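Local coordinates for protein predicted acetamidase/formamidase (Thermoanaerobacter tengcongensis, PDB 3TKK) that probably hydrolyses carbon-nitrogen bonds of linear amides such as formamide or acetamide, and binds zinc and calcium ions, at residues A[11-16]-A[146-151]; A[45-50]-A[108-113]; A[76-81]-A[166-171]; A[221-226]-A[289-294]. All blocks are in the same frame, centred on the assembly; numbering follows the deposited sequence.

From the N terminus, residues 11-16 open the loop that contact 1 closes when the chain returns at 146-151, pairing two short strands near the metal ions. Contact 2 lies wholly within that span: the loop 45-50 meets strand 108-116 at the surface, about 24 Å from contact 1 between centres. Contact 3 starts inside both loops, at 76-81, and ends beyond them at 166-171, so it crosses each while joining neighbouring strands of the large mixed sheet. Contact 4 follows in series, tying 221-226 to 289-294. Strands 168-172 and 221-223 are neighbours, so contacts 3 and 4 touch, through Glu168 O and Lys223 N, 2.8 Å apart.

Contact 1. Residues A[11-16]-A[146-151]; sequences HHIFAF and INCGTP
Phe16 and Ile146 form the hydrogen-bonded pair of a two-stranded antiparallel ribbon, a minimal case of how two distant parts of a chain can be joined by very few bonds. Next to it, Ala15 and Asn147 make a non-hydrogen-bonded pair, their CA atoms 3.8 Å apart, and the chain then leaves the ribbon through a type I beta turn from Asn147 to Thr150.

Phe16 N donates a hydrogen bond to Ile146 O, and Ile146 N donates one back to Phe16 O at 3.0 Å, nearly straight at 171°. The first donor stands well above the carbonyl plane of Ile146, 42° out of it, whereas the second is tilted only modestly.

Apolar contact is carried mainly by Cys148 and Phe16. With SG anti to its own carbonyl carbon (chi1 -78°), Cys148 brings its sulfur to 3.8 Å from Phe16 CE1, an oblique sulfur-aromatic contact with SG 4.7 Å from the ring centroid. The sulfur is modelled too close to a backbone oxygen, so its exact place is less sure. Ile146 O lies at the edge of the same ring, near its plane. Ile13 CG1 also approaches Cys148 SG, and on the other face of the ribbon Ala15 CB rests on Asn147 CA.

Farther out, the Phe16 ring meets that of His154, and Ile13 and Phe16 both pack on Ala181 of strand 180-186. Gly149 O accepts from the side chain of Asn157, a calcium ligand, which connects the turn to the metal site. Within the turn, Asn147 OD1 accepts from Gly149 N at 3.1 Å, closing an Asx turn.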
loop_
_atom_site.group_PDB
_atom_site.type_symbol
_atom_site.label_atom_id
_atom_site.label_comp_id
_atom_site.label_asym_id
_atom_site.label_seq_id
_atom_site.Cartn_x
_atom_site.Cartn_y
_atom_site.Cartn_z
ATOM N N HIS A 11 -33.344 8.538 -5.667
ATOM C CA HIS A 11 -33.506 7.154 -5.212
ATOM C C HIS A 11 -32.258 6.752 -4.459
ATOM O O HIS A 11 -31.256 6.412 -5.085
ATOM C CB HIS A 11 -33.717 6.202 -6.392
ATOM C CG HIS A 11 -34.922 6.512 -7.220
ATOM N ND1 HIS A 11 -36.093 5.790 -7.134
ATOM C CD2 HIS A 11 -35.122 7.454 -8.167
ATOM C CE1 HIS A 11 -36.967 6.297 -7.986
ATOM N NE2 HIS A 11 -36.389 7.290 -8.634
ATOM N N HIS A 12 -32.242 6.778 -3.136
ATOM C CA HIS A 12 -30.986 6.451 -2.485
ATOM C C HIS A 12 -31.267 5.751 -1.138
ATOM O O HIS A 12 -32.387 5.862 -0.619
ATOM C CB HIS A 12 -30.134 7.725 -2.172
ATOM C CG HIS A 12 -30.925 8.885 -1.622
ATOM N ND1 HIS A 12 -31.371 8.934 -0.312
ATOM C CD2 HIS A 12 -31.343 10.048 -2.197
ATOM C CE1 HIS A 12 -32.024 10.066 -0.099
ATOM N NE2 HIS A 12 -31.997 10.775 -1.213
ATOM N N ILE A 13 -30.214 5.186 -0.552
ATOM C CA ILE A 13 -30.351 4.462 0.723
ATOM C C ILE A 13 -29.249 4.912 1.679
ATOM O O ILE A 13 -28.182 5.398 1.245
ATOM C CB ILE A 13 -30.110 2.999 0.480
ATOM C CG1 ILE A 13 -28.678 2.792 -0.089
ATOM C CG2 ILE A 13 -31.251 2.399 -0.491
ATOM C CD1 ILE A 13 -28.495 1.446 -0.458
ATOM N N PHE A 14 -29.407 4.615 2.968
ATOM C CA PHE A 14 -28.370 4.963 3.906
ATOM C C PHE A 14 -27.679 3.692 4.446
ATOM O O PHE A 14 -26.666 3.776 5.097
ATOM C CB PHE A 14 -29.010 5.831 5.071
ATOM C CG PHE A 14 -29.337 7.243 4.588
ATOM C CD1 PHE A 14 -28.290 8.164 4.384
ATOM C CD2 PHE A 14 -30.631 7.573 4.194
ATOM C CE1 PHE A 14 -28.559 9.424 3.893
ATOM C CE2 PHE A 14 -30.936 8.813 3.661
ATOM C CZ PHE A 14 -29.894 9.774 3.511
ATOM N N ALA A 15 -28.283 2.519 4.257
ATOM C CA ALA A 15 -27.615 1.299 4.702
ATOM C C ALA A 15 -27.838 0.271 3.641
ATOM O O ALA A 15 -28.899 0.315 2.994
ATOM C CB ALA A 15 -28.267 0.817 6.087
ATOM N N PHE A 16 -26.895 -0.665 3.438
ATOM C CA PHE A 16 -27.109 -1.766 2.412
ATOM C C PHE A 16 -27.948 -2.823 3.087
ATOM O O PHE A 16 -27.568 -3.304 4.180
ATOM C CB PHE A 16 -25.779 -2.326 1.899
ATOM C CG PHE A 16 -25.082 -1.392 0.981
ATOM C CD1 PHE A 16 -24.440 -0.256 1.451
ATOM C CD2 PHE A 16 -25.121 -1.614 -0.415
ATOM C CE1 PHE A 16 -23.787 0.658 0.491
ATOM C CE2 PHE A 16 -24.505 -0.747 -1.349
ATOM C CZ PHE A 16 -23.877 0.419 -0.873
ATOM N N ILE A 146 -26.356 -3.106 6.901
ATOM C CA ILE A 146 -25.067 -2.506 7.157
ATOM C C ILE A 146 -24.988 -1.069 6.664
ATOM O O ILE A 146 -24.990 -0.790 5.502
ATOM C CB ILE A 146 -23.886 -3.392 6.654
ATOM C CG1 ILE A 146 -23.920 -4.757 7.394
ATOM C CG2 ILE A 146 -22.499 -2.681 6.910
ATOM C CD1 ILE A 146 -22.937 -5.886 6.833
ATOM N N ASN A 147 -24.919 -0.152 7.603
ATOM C CA ASN A 147 -24.773 1.268 7.247
ATOM C C ASN A 147 -23.760 1.567 6.138
ATOM O O ASN A 147 -22.630 1.061 6.204
ATOM C CB ASN A 147 -24.351 2.010 8.524
ATOM C CG ASN A 147 -24.442 3.513 8.377
ATOM O OD1 ASN A 147 -23.475 4.201 7.958
ATOM N ND2 ASN A 147 -25.609 4.050 8.725
ATOM N N CYS A 148 -24.173 2.427 5.168
ATOM C CA CYS A 148 -23.369 2.957 4.066
ATOM C C CYS A 148 -21.936 3.316 4.320
ATOM O O CYS A 148 -21.125 3.198 3.421
ATOM C CB CYS A 148 -24.101 4.184 3.468
ATOM S SG CYS A 148 -25.354 3.468 2.468
ATOM N N GLY A 149 -21.639 3.780 5.530
ATOM C CA GLY A 149 -20.260 4.150 5.943
ATOM C C GLY A 149 -19.380 2.963 6.340
ATOM O O GLY A 149 -18.224 3.156 6.708
ATOM N N THR A 150 -19.917 1.737 6.342
ATOM C CA THR A 150 -19.080 0.582 6.779
ATOM C C THR A 150 -18.851 -0.344 5.583
ATOM O O THR A 150 -19.792 -0.618 4.821
ATOM C CB THR A 150 -19.865 -0.139 7.851
ATOM O OG1 THR A 150 -19.924 0.726 9.000
ATOM C CG2 THR A 150 -19.217 -1.455 8.280
ATOM N N PRO A 151 -17.607 -0.736 5.315
ATOM C CA PRO A 151 -17.415 -1.796 4.298
ATOM C C PRO A 151 -17.538 -3.193 4.740
ATOM O O PRO A 151 -17.267 -3.504 5.905
ATOM C CB PRO A 151 -15.954 -1.651 3.878
ATOM C CG PRO A 151 -15.247 -1.019 5.025
ATOM C CD PRO A 151 -16.332 -0.284 5.909
#

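Contact 2. Residues A[45-50]-A[108-113]; sequences QSNEDK and LYSKVV
The side chains of Asn47 and Val112 pass one another, heading opposite ways, the amide of the first running in to the backbone of strand 108-116 while the isopropyl group of the second reaches out to the loop. With CG anti to its carbonyl carbon (chi1 -77°), Asn47 carries its amide to the strand, where OD1 accepts from Val112 N at 3.2 Å, the donor tilted 29° from the plane of the amide C=O. ND2 gives a weak, bent bond to Ser110 O at 3.3 Å, so the amide meets an N-H and a C=O on the same edge of the strand, the first more firmly. This illustrates how an irregular loop can dock on a strand without adding one to the sheet: here a type II' beta turn, Asn47 to Lys50, lies beside a four-stranded antiparallel sheet. An alanine in place of Asn47 would probably leave Val112 N without this acceptor and the turn more loosely held against the strand. Val112 CG2 packs on the loop backbone, 3.7 Å from Ser46 C, while CG1 faces Gln45 O. Inside the turn, Asn47 O accepts from Lys50 N and from Ser46 OG, which arrive from opposite faces of its plane.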
loop_
_atom_site.group_PDB
_atom_site.type_symbol
_atom_site.label_atom_id
_atom_site.label_comp_id
_atom_site.label_asym_id
_atom_site.label_seq_id
_atom_site.Cartn_x
_atom_site.Cartn_y
_atom_site.Cartn_z
ATOM N N GLN A 45 -22.345 23.288 0.974
ATOM C CA GLN A 45 -22.250 23.811 -0.372
ATOM C C GLN A 45 -21.379 25.048 -0.390
ATOM O O GLN A 45 -20.960 25.521 -1.449
ATOM C CB GLN A 45 -23.659 24.161 -0.870
ATOM C CG GLN A 45 -24.481 22.927 -1.163
ATOM C CD GLN A 45 -25.905 23.229 -0.981
ATOM O OE1 GLN A 45 -26.633 22.479 -0.338
ATOM N NE2 GLN A 45 -26.329 24.372 -1.502
ATOM N N SER A 46 -21.134 25.598 0.791
ATOM C CA SER A 46 -20.381 26.828 0.893
ATOM C C SER A 46 -19.689 26.844 2.251
ATOM O O SER A 46 -20.047 26.082 3.149
ATOM C CB SER A 46 -21.310 28.041 0.736
ATOM O OG SER A 46 -20.703 29.198 1.261
ATOM N N ASN A 47 -18.675 27.698 2.387
ATOM C CA ASN A 47 -18.087 27.937 3.687
ATOM C C ASN A 47 -18.880 28.918 4.520
ATOM O O ASN A 47 -20.122 28.950 4.491
ATOM C CB ASN A 47 -16.651 28.468 3.532
ATOM C CG ASN A 47 -15.628 27.361 3.176
ATOM O OD1 ASN A 47 -15.131 27.299 2.042
ATOM N ND2 ASN A 47 -15.294 26.502 4.159
ATOM N N GLU A 48 -18.127 29.765 5.208
ATOM C CA GLU A 48 -18.729 30.635 6.185
ATOM C C GLU A 48 -19.597 29.701 7.050
ATOM O O GLU A 48 -19.065 28.827 7.761
ATOM C CB GLU A 48 -19.574 31.716 5.485
ATOM C CG GLU A 48 -19.999 32.914 6.372
ATOM C CD GLU A 48 -21.457 33.354 6.119
ATOM O OE1 GLU A 48 -22.170 32.618 5.393
ATOM O OE2 GLU A 48 -21.893 34.417 6.636
ATOM N N ASP A 49 -20.923 29.853 6.924
ATOM C CA ASP A 49 -21.944 29.244 7.817
ATOM C C ASP A 49 -22.068 27.715 7.656
ATOM O O ASP A 49 -22.495 27.012 8.599
ATOM C CB ASP A 49 -23.352 29.901 7.598
ATOM C CG ASP A 49 -23.707 31.018 8.631
ATOM O OD1 ASP A 49 -24.884 31.056 9.092
ATOM O OD2 ASP A 49 -22.846 31.867 8.960
ATOM N N LYS A 50 -21.718 27.200 6.472
ATOM C CA LYS A 50 -21.835 25.763 6.234
ATOM C C LYS A 50 -20.658 24.996 6.836
ATOM O O LYS A 50 -19.593 24.826 6.202
ATOM C CB LYS A 50 -22.035 25.442 4.753
ATOM C CG LYS A 50 -23.451 25.728 4.269
ATOM C CD LYS A 50 -23.622 25.331 2.841
ATOM C CE LYS A 50 -25.083 25.130 2.537
ATOM N NZ LYS A 50 -25.296 23.885 1.749
ATOM N N LEU A 108 -13.703 21.122 14.388
ATOM C CA LEU A 108 -14.086 20.425 13.191
ATOM C C LEU A 108 -13.760 21.341 11.984
ATOM O O LEU A 108 -13.956 22.528 12.046
ATOM C CB LEU A 108 -15.603 20.129 13.224
ATOM C CG LEU A 108 -15.973 18.796 12.544
ATOM C CD1 LEU A 108 -15.357 18.525 11.077
ATOM C CD2 LEU A 108 -15.553 17.623 13.494
ATOM N N TYR A 109 -13.286 20.779 10.884
ATOM C CA TYR A 109 -12.819 21.619 9.807
ATOM C C TYR A 109 -13.521 21.178 8.586
ATOM O O TYR A 109 -13.739 19.987 8.450
ATOM C CB TYR A 109 -11.341 21.337 9.554
ATOM C CG TYR A 109 -10.720 22.042 8.344
ATOM C CD1 TYR A 109 -10.235 23.335 8.438
ATOM C CD2 TYR A 109 -10.599 21.390 7.117
ATOM C CE1 TYR A 109 -9.630 24.003 7.324
ATOM C CE2 TYR A 109 -9.972 22.044 5.998
ATOM C CZ TYR A 109 -9.477 23.326 6.150
ATOM O OH TYR A 109 -8.858 23.916 5.073
ATOM N N SER A 110 -13.914 22.131 7.731
ATOM C CA SER A 110 -14.199 21.814 6.317
ATOM C C SER A 110 -13.774 22.959 5.420
ATOM O O SER A 110 -13.716 24.105 5.845
ATOM C CB SER A 110 -15.692 21.595 6.063
ATOM O OG SER A 110 -16.406 22.774 6.359
ATOM N N LYS A 111 -13.472 22.648 4.159
ATOM C CA LYS A 111 -13.119 23.646 3.197
ATOM C C LYS A 111 -13.786 23.272 1.907
ATOM O O LYS A 111 -13.594 22.129 1.401
ATOM C CB LYS A 111 -11.637 23.572 2.902
ATOM C CG LYS A 111 -11.163 24.717 1.975
ATOM C CD LYS A 111 -9.681 24.569 1.822
ATOM C CE LYS A 111 -9.157 25.974 1.728
ATOM N NZ LYS A 111 -10.195 26.793 0.979
ATOM N N VAL A 112 -14.502 24.223 1.318
ATOM C CA VAL A 112 -15.124 23.927 0.018
ATOM C C VAL A 112 -14.105 24.386 -1.013
ATOM O O VAL A 112 -13.591 25.463 -0.857
ATOM C CB VAL A 112 -16.413 24.776 -0.161
ATOM C CG1 VAL A 112 -16.937 24.761 -1.613
ATOM C CG2 VAL A 112 -17.492 24.271 0.787
ATOM N N VAL A 113 -13.790 23.564 -2.012
ATOM C CA VAL A 113 -12.844 23.923 -3.067
ATOM C C VAL A 113 -13.498 23.913 -4.448
ATOM O O VAL A 113 -14.341 23.070 -4.738
ATOM C CB VAL A 113 -11.664 22.956 -3.098
ATOM C CG1 VAL A 113 -10.864 23.183 -1.848
ATOM C CG2 VAL A 113 -12.137 21.478 -2.994
#

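Contact 3. Residues A[76-81]-A[166-171]; sequences VLKVKI and GAEVYF
Two adjacent strands of the large mixed sheet, 76-86 and 168-172, run antiparallel; the axes of segments 76-81 and 168-171 approach to 4.6 Å, with 164° between their directions. Leu77 with Phe171 and Val79 with Val169 are hydrogen-bonded pairs, each joined by two backbone bonds, and Ile81 N to Ala167 O and Gly166 N to Ile81 O carry the ladder on. The two faces show how one sheet can serve two environments.

On the charged face, Lys78 runs alongside Tyr170 in the same direction: Lys78 CG is anti to the backbone N (chi1 164°), and the extended chain brings CD to 3.6 Å from Tyr170 OH. Tyr170 OH donates to Glu168 OE1, in a bond modelled doubtfully short. Lys78 NZ and Glu168 OE2 stand 4.1 Å apart, too far for a salt bridge, but one water accepts from NZ and donates to OE2. On the apolar face, Val79 CG2 meets the edge of the Phe171 ring, 4.0 Å from CE2.

Strand 203-212 pairs with the outer side of 76-86, and strand 221-223 with that of 168-172; strand 133-138 packs on the apolar face through Ile134 and Ile137, while Phe301 meets Tyr170 edge-to-face.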
loop_
_atom_site.group_PDB
_atom_site.type_symbol
_atom_site.label_atom_id
_atom_site.label_comp_id
_atom_site.label_asym_id
_atom_site.label_seq_id
_atom_site.Cartn_x
_atom_site.Cartn_y
_atom_site.Cartn_z
ATOM N N VAL A 76 -21.975 -13.719 -9.186
ATOM C CA VAL A 76 -21.101 -12.659 -8.879
ATOM C C VAL A 76 -21.662 -11.532 -9.734
ATOM O O VAL A 76 -22.096 -11.802 -10.875
ATOM C CB VAL A 76 -19.608 -12.986 -9.260
ATOM C CG1 VAL A 76 -18.796 -11.707 -9.458
ATOM C CG2 VAL A 76 -18.969 -13.883 -8.170
ATOM N N LEU A 77 -21.700 -10.299 -9.214
ATOM C CA LEU A 77 -22.088 -9.186 -10.136
ATOM C C LEU A 77 -20.895 -8.421 -10.564
ATOM O O LEU A 77 -20.158 -7.902 -9.706
ATOM C CB LEU A 77 -22.999 -8.223 -9.446
ATOM C CG LEU A 77 -23.568 -6.989 -10.140
ATOM C CD1 LEU A 77 -24.721 -7.531 -11.023
ATOM C CD2 LEU A 77 -24.138 -5.984 -9.086
ATOM N N LYS A 78 -20.738 -8.275 -11.882
ATOM C CA LYS A 78 -19.668 -7.463 -12.457
ATOM C C LYS A 78 -20.206 -6.087 -12.901
ATOM O O LYS A 78 -21.261 -6.020 -13.536
ATOM C CB LYS A 78 -19.047 -8.222 -13.622
ATOM C CG LYS A 78 -18.164 -7.347 -14.573
ATOM C CD LYS A 78 -17.638 -8.247 -15.768
ATOM C CE LYS A 78 -17.459 -7.352 -16.996
ATOM N NZ LYS A 78 -16.790 -8.180 -18.078
ATOM N N VAL A 79 -19.491 -5.026 -12.457
ATOM C CA VAL A 79 -19.919 -3.666 -12.631
ATOM C C VAL A 79 -18.754 -2.964 -13.340
ATOM O O VAL A 79 -17.649 -2.774 -12.819
ATOM C CB VAL A 79 -20.261 -2.958 -11.299
ATOM C CG1 VAL A 79 -20.724 -1.460 -11.589
ATOM C CG2 VAL A 79 -21.198 -3.797 -10.378
ATOM N N LYS A 80 -18.962 -2.624 -14.577
ATOM C CA LYS A 80 -17.936 -1.940 -15.348
ATOM C C LYS A 80 -18.158 -0.437 -15.148
ATOM O O LYS A 80 -19.226 0.105 -15.596
ATOM C CB LYS A 80 -18.093 -2.350 -16.829
ATOM C CG LYS A 80 -17.018 -1.732 -17.713
ATOM C CD LYS A 80 -17.151 -2.190 -19.233
ATOM C CE LYS A 80 -16.953 -3.690 -19.461
ATOM N NZ LYS A 80 -18.095 -4.432 -18.829
ATOM N N ILE A 81 -17.145 0.265 -14.569
ATOM C CA ILE A 81 -17.162 1.729 -14.410
ATOM C C ILE A 81 -16.619 2.378 -15.735
ATOM O O ILE A 81 -15.404 2.343 -16.003
ATOM C CB ILE A 81 -16.290 2.155 -13.258
ATOM C CG1 ILE A 81 -16.668 1.343 -11.961
ATOM C CG2 ILE A 81 -16.516 3.707 -13.029
ATOM C CD1 ILE A 81 -18.159 1.425 -11.726
ATOM N N GLY A 166 -12.593 2.701 -16.215
ATOM C CA GLY A 166 -11.677 1.721 -16.804
ATOM C C GLY A 166 -11.757 0.493 -15.844
ATOM O O GLY A 166 -11.287 -0.576 -16.171
ATOM N N ALA A 167 -12.254 0.664 -14.664
ATOM C CA ALA A 167 -12.204 -0.527 -13.753
ATOM C C ALA A 167 -13.465 -1.365 -13.769
ATOM O O ALA A 167 -14.521 -0.839 -14.141
ATOM C CB ALA A 167 -11.897 -0.092 -12.427
ATOM N N GLU A 168 -13.367 -2.614 -13.279
ATOM C CA GLU A 168 -14.476 -3.504 -13.115
ATOM C C GLU A 168 -14.446 -3.972 -11.685
ATOM O O GLU A 168 -13.437 -4.449 -11.223
ATOM C CB GLU A 168 -14.226 -4.732 -14.004
ATOM C CG GLU A 168 -14.556 -4.488 -15.463
ATOM C CD GLU A 168 -13.942 -5.632 -16.280
ATOM O OE1 GLU A 168 -13.554 -6.710 -15.701
ATOM O OE2 GLU A 168 -13.811 -5.449 -17.451
ATOM N N VAL A 169 -15.534 -3.847 -10.961
ATOM C CA VAL A 169 -15.602 -4.387 -9.607
ATOM C C VAL A 169 -16.526 -5.617 -9.559
ATOM O O VAL A 169 -17.658 -5.558 -10.159
ATOM C CB VAL A 169 -16.236 -3.329 -8.748
ATOM C CG1 VAL A 169 -16.031 -3.772 -7.288
ATOM C CG2 VAL A 169 -15.502 -1.989 -9.001
ATOM N N TYR A 170 -16.114 -6.693 -8.885
ATOM C CA TYR A 170 -16.839 -7.899 -8.924
ATOM C C TYR A 170 -17.302 -8.083 -7.564
ATOM O O TYR A 170 -16.501 -8.011 -6.679
ATOM C CB TYR A 170 -15.892 -9.025 -9.326
ATOM C CG TYR A 170 -15.448 -8.903 -10.756
ATOM C CD1 TYR A 170 -16.044 -9.709 -11.751
ATOM C CD2 TYR A 170 -14.464 -8.037 -11.104
ATOM C CE1 TYR A 170 -15.649 -9.668 -13.029
ATOM C CE2 TYR A 170 -14.006 -7.985 -12.406
ATOM C CZ TYR A 170 -14.622 -8.767 -13.373
ATOM O OH TYR A 170 -14.209 -8.730 -14.661
ATOM N N PHE A 171 -18.606 -8.356 -7.352
ATOM C CA PHE A 171 -19.111 -8.528 -6.044
ATOM C C PHE A 171 -19.753 -9.886 -5.880
ATOM O O PHE A 171 -20.582 -10.303 -6.740
ATOM C CB PHE A 171 -20.310 -7.498 -5.813
ATOM C CG PHE A 171 -19.866 -6.083 -5.720
ATOM C CD1 PHE A 171 -19.247 -5.622 -4.582
ATOM C CD2 PHE A 171 -20.094 -5.239 -6.738
ATOM C CE1 PHE A 171 -18.737 -4.280 -4.497
ATOM C CE2 PHE A 171 -19.606 -3.883 -6.709
ATOM C CZ PHE A 171 -18.974 -3.404 -5.552
HETATM O O HOH W 1 -14.744 -6.777 -19.301
#

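Contact 4. Residues A[221-226]-A[289-294]; sequences VVKTAE and LPNWIL
The backbone of Asn291, the first residue of helix 291-296, is tied to that of Glu226: Asn291 N donates to Glu226 O at 2.8 Å, in a nearly straight bond (176°). Pro290 occupies the N-cap position, and its CA makes a CA-H...O contact with the same carbonyl oxygen at 3.6 Å. Such a case shows how an N-H of the first helical turn can be satisfied from a separate loop.

The Asn291 side chain extends the link. CG lies anti to the carbonyl carbon (chi1 -64°), and ND2 donates to Thr224 O at 3.0 Å, an acceptor only 2° out of the amide plane. Its OD1 is hydrogen-bonded to Thr228 OG1, so both polar atoms are engaged and the flat group is probably fixed against rotation. Lys223 CE passes 3.9 Å from Asn291 ND2. Thr224 OG1 accepts from Glu226 N, an ST turn that shapes the bend. An alanine in place of Asn291 would probably leave Thr224 O without this donor and Thr228 OG1 without its amide mate, so that the backbone bond to Glu226 O alone would tie bend to helix.

Strand 221-223 is flanked by 168-172 and 227-234, and the latter also pairs with 283-290. Leu289 and Ile293 pack on helix 260-270, Leu289 and Leu294 on helix 237-255, while Trp292 and Ile293 touch Leu128 of the second subunit.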
loop_
_atom_site.group_PDB
_atom_site.type_symbol
_atom_site.label_atom_id
_atom_site.label_comp_id
_atom_site.label_asym_id
_atom_site.label_seq_id
_atom_site.Cartn_x
_atom_site.Cartn_y
_atom_site.Cartn_z
ATOM N N VAL A 221 -13.640 -7.816 -5.666
ATOM C CA VAL A 221 -12.382 -7.800 -6.414
ATOM C C VAL A 221 -12.437 -6.644 -7.439
ATOM O O VAL A 221 -13.519 -6.319 -7.935
ATOM C CB VAL A 221 -12.249 -9.116 -7.250
ATOM C CG1 VAL A 221 -11.053 -8.959 -8.362
ATOM C CG2 VAL A 221 -12.015 -10.313 -6.331
ATOM N N VAL A 222 -11.340 -5.943 -7.660
ATOM C CA VAL A 222 -11.355 -4.844 -8.674
ATOM C C VAL A 222 -10.370 -5.185 -9.690
ATOM O O VAL A 222 -9.216 -5.671 -9.391
ATOM C CB VAL A 222 -11.144 -3.373 -8.102
ATOM C CG1 VAL A 222 -9.977 -3.339 -7.191
ATOM C CG2 VAL A 222 -10.912 -2.369 -9.379
ATOM N N LYS A 223 -10.736 -4.960 -10.952
ATOM C CA LYS A 223 -9.748 -5.259 -11.981
ATOM C C LYS A 223 -9.624 -3.988 -12.804
ATOM O O LYS A 223 -10.637 -3.414 -13.174
ATOM C CB LYS A 223 -10.256 -6.369 -12.890
ATOM C CG LYS A 223 -9.335 -6.587 -14.182
ATOM C CD LYS A 223 -9.864 -7.755 -15.069
ATOM C CE LYS A 223 -9.095 -7.835 -16.446
ATOM N NZ LYS A 223 -9.877 -8.779 -17.273
ATOM N N THR A 224 -8.399 -3.541 -13.083
ATOM C CA THR A 224 -8.220 -2.325 -13.803
ATOM C C THR A 224 -7.583 -2.828 -15.043
ATOM O O THR A 224 -7.482 -4.050 -15.284
ATOM C CB THR A 224 -7.255 -1.319 -13.081
ATOM O OG1 THR A 224 -5.945 -1.916 -13.100
ATOM C CG2 THR A 224 -7.686 -1.090 -11.516
ATOM N N ALA A 225 -7.185 -1.893 -15.878
ATOM C CA ALA A 225 -6.424 -2.279 -17.096
ATOM C C ALA A 225 -5.120 -3.045 -16.825
ATOM O O ALA A 225 -4.672 -3.886 -17.679
ATOM C CB ALA A 225 -6.103 -1.044 -17.868
ATOM N N GLU A 226 -4.562 -2.818 -15.657
ATOM C CA GLU A 226 -3.223 -3.319 -15.268
ATOM C C GLU A 226 -3.164 -4.402 -14.172
ATOM O O GLU A 226 -2.396 -5.344 -14.302
ATOM C CB GLU A 226 -2.329 -2.100 -14.994
ATOM C CG GLU A 226 -2.360 -1.043 -16.218
ATOM C CD GLU A 226 -1.851 -1.595 -17.550
ATOM O OE1 GLU A 226 -0.978 -2.488 -17.501
ATOM O OE2 GLU A 226 -2.242 -1.121 -18.698
ATOM N N LEU A 289 -2.321 -8.165 -8.023
ATOM C CA LEU A 289 -1.406 -8.844 -8.960
ATOM C C LEU A 289 -1.540 -8.240 -10.370
ATOM O O LEU A 289 -2.584 -7.768 -10.741
ATOM C CB LEU A 289 -1.713 -10.336 -9.037
ATOM C CG LEU A 289 -1.264 -11.077 -7.785
ATOM C CD1 LEU A 289 -2.139 -12.354 -7.516
ATOM C CD2 LEU A 289 0.267 -11.431 -7.961
ATOM N N PRO A 290 -0.473 -8.239 -11.129
ATOM C CA PRO A 290 -0.553 -7.845 -12.516
ATOM C C PRO A 290 -1.521 -8.741 -13.262
ATOM O O PRO A 290 -1.456 -9.932 -13.169
ATOM C CB PRO A 290 0.894 -8.075 -13.050
ATOM C CG PRO A 290 1.757 -8.009 -11.867
ATOM C CD PRO A 290 0.865 -8.723 -10.765
ATOM N N ASN A 291 -2.369 -8.182 -14.123
ATOM C CA ASN A 291 -3.272 -9.025 -14.924
ATOM C C ASN A 291 -2.585 -10.105 -15.752
ATOM O O ASN A 291 -3.145 -11.172 -15.967
ATOM C CB ASN A 291 -4.139 -8.174 -15.839
ATOM C CG ASN A 291 -5.062 -7.283 -15.069
ATOM O OD1 ASN A 291 -5.436 -7.562 -13.881
ATOM N ND2 ASN A 291 -5.545 -6.278 -15.724
ATOM N N TRP A 292 -1.373 -9.881 -16.246
ATOM C CA TRP A 292 -0.871 -10.909 -17.198
ATOM C C TRP A 292 -0.481 -12.216 -16.444
ATOM O O TRP A 292 -0.443 -13.324 -16.999
ATOM C CB TRP A 292 0.295 -10.369 -18.025
ATOM C CG TRP A 292 1.507 -10.083 -17.212
ATOM C CD1 TRP A 292 1.757 -8.975 -16.468
ATOM C CD2 TRP A 292 2.661 -10.939 -17.068
ATOM N NE1 TRP A 292 2.965 -9.118 -15.814
ATOM C CE2 TRP A 292 3.552 -10.295 -16.215
ATOM C CE3 TRP A 292 3.013 -12.196 -17.593
ATOM C CZ2 TRP A 292 4.780 -10.843 -15.878
ATOM C CZ3 TRP A 292 4.236 -12.737 -17.263
ATOM C CH2 TRP A 292 5.093 -12.072 -16.383
ATOM N N ILE A 293 -0.154 -12.096 -15.173
ATOM C CA ILE A 293 0.027 -13.296 -14.348
ATOM C C ILE A 293 -1.268 -14.099 -14.226
ATOM O O ILE A 293 -1.307 -15.290 -14.540
ATOM C CB ILE A 293 0.480 -12.932 -12.911
ATOM C CG1 ILE A 293 1.670 -11.972 -12.905
ATOM C CG2 ILE A 293 0.848 -14.164 -12.151
ATOM C CD1 ILE A 293 2.913 -12.602 -12.553
ATOM N N LEU A 294 -2.373 -13.481 -13.823
ATOM C CA LEU A 294 -3.597 -14.251 -13.782
ATOM C C LEU A 294 -3.881 -14.821 -15.183
ATOM O O LEU A 294 -4.321 -15.978 -15.382
ATOM C CB LEU A 294 -4.799 -13.369 -13.425
ATOM C CG LEU A 294 -5.001 -12.604 -12.138
ATOM C CD1 LEU A 294 -6.103 -13.254 -11.371
ATOM C CD2 LEU A 294 -3.758 -12.437 -11.292
#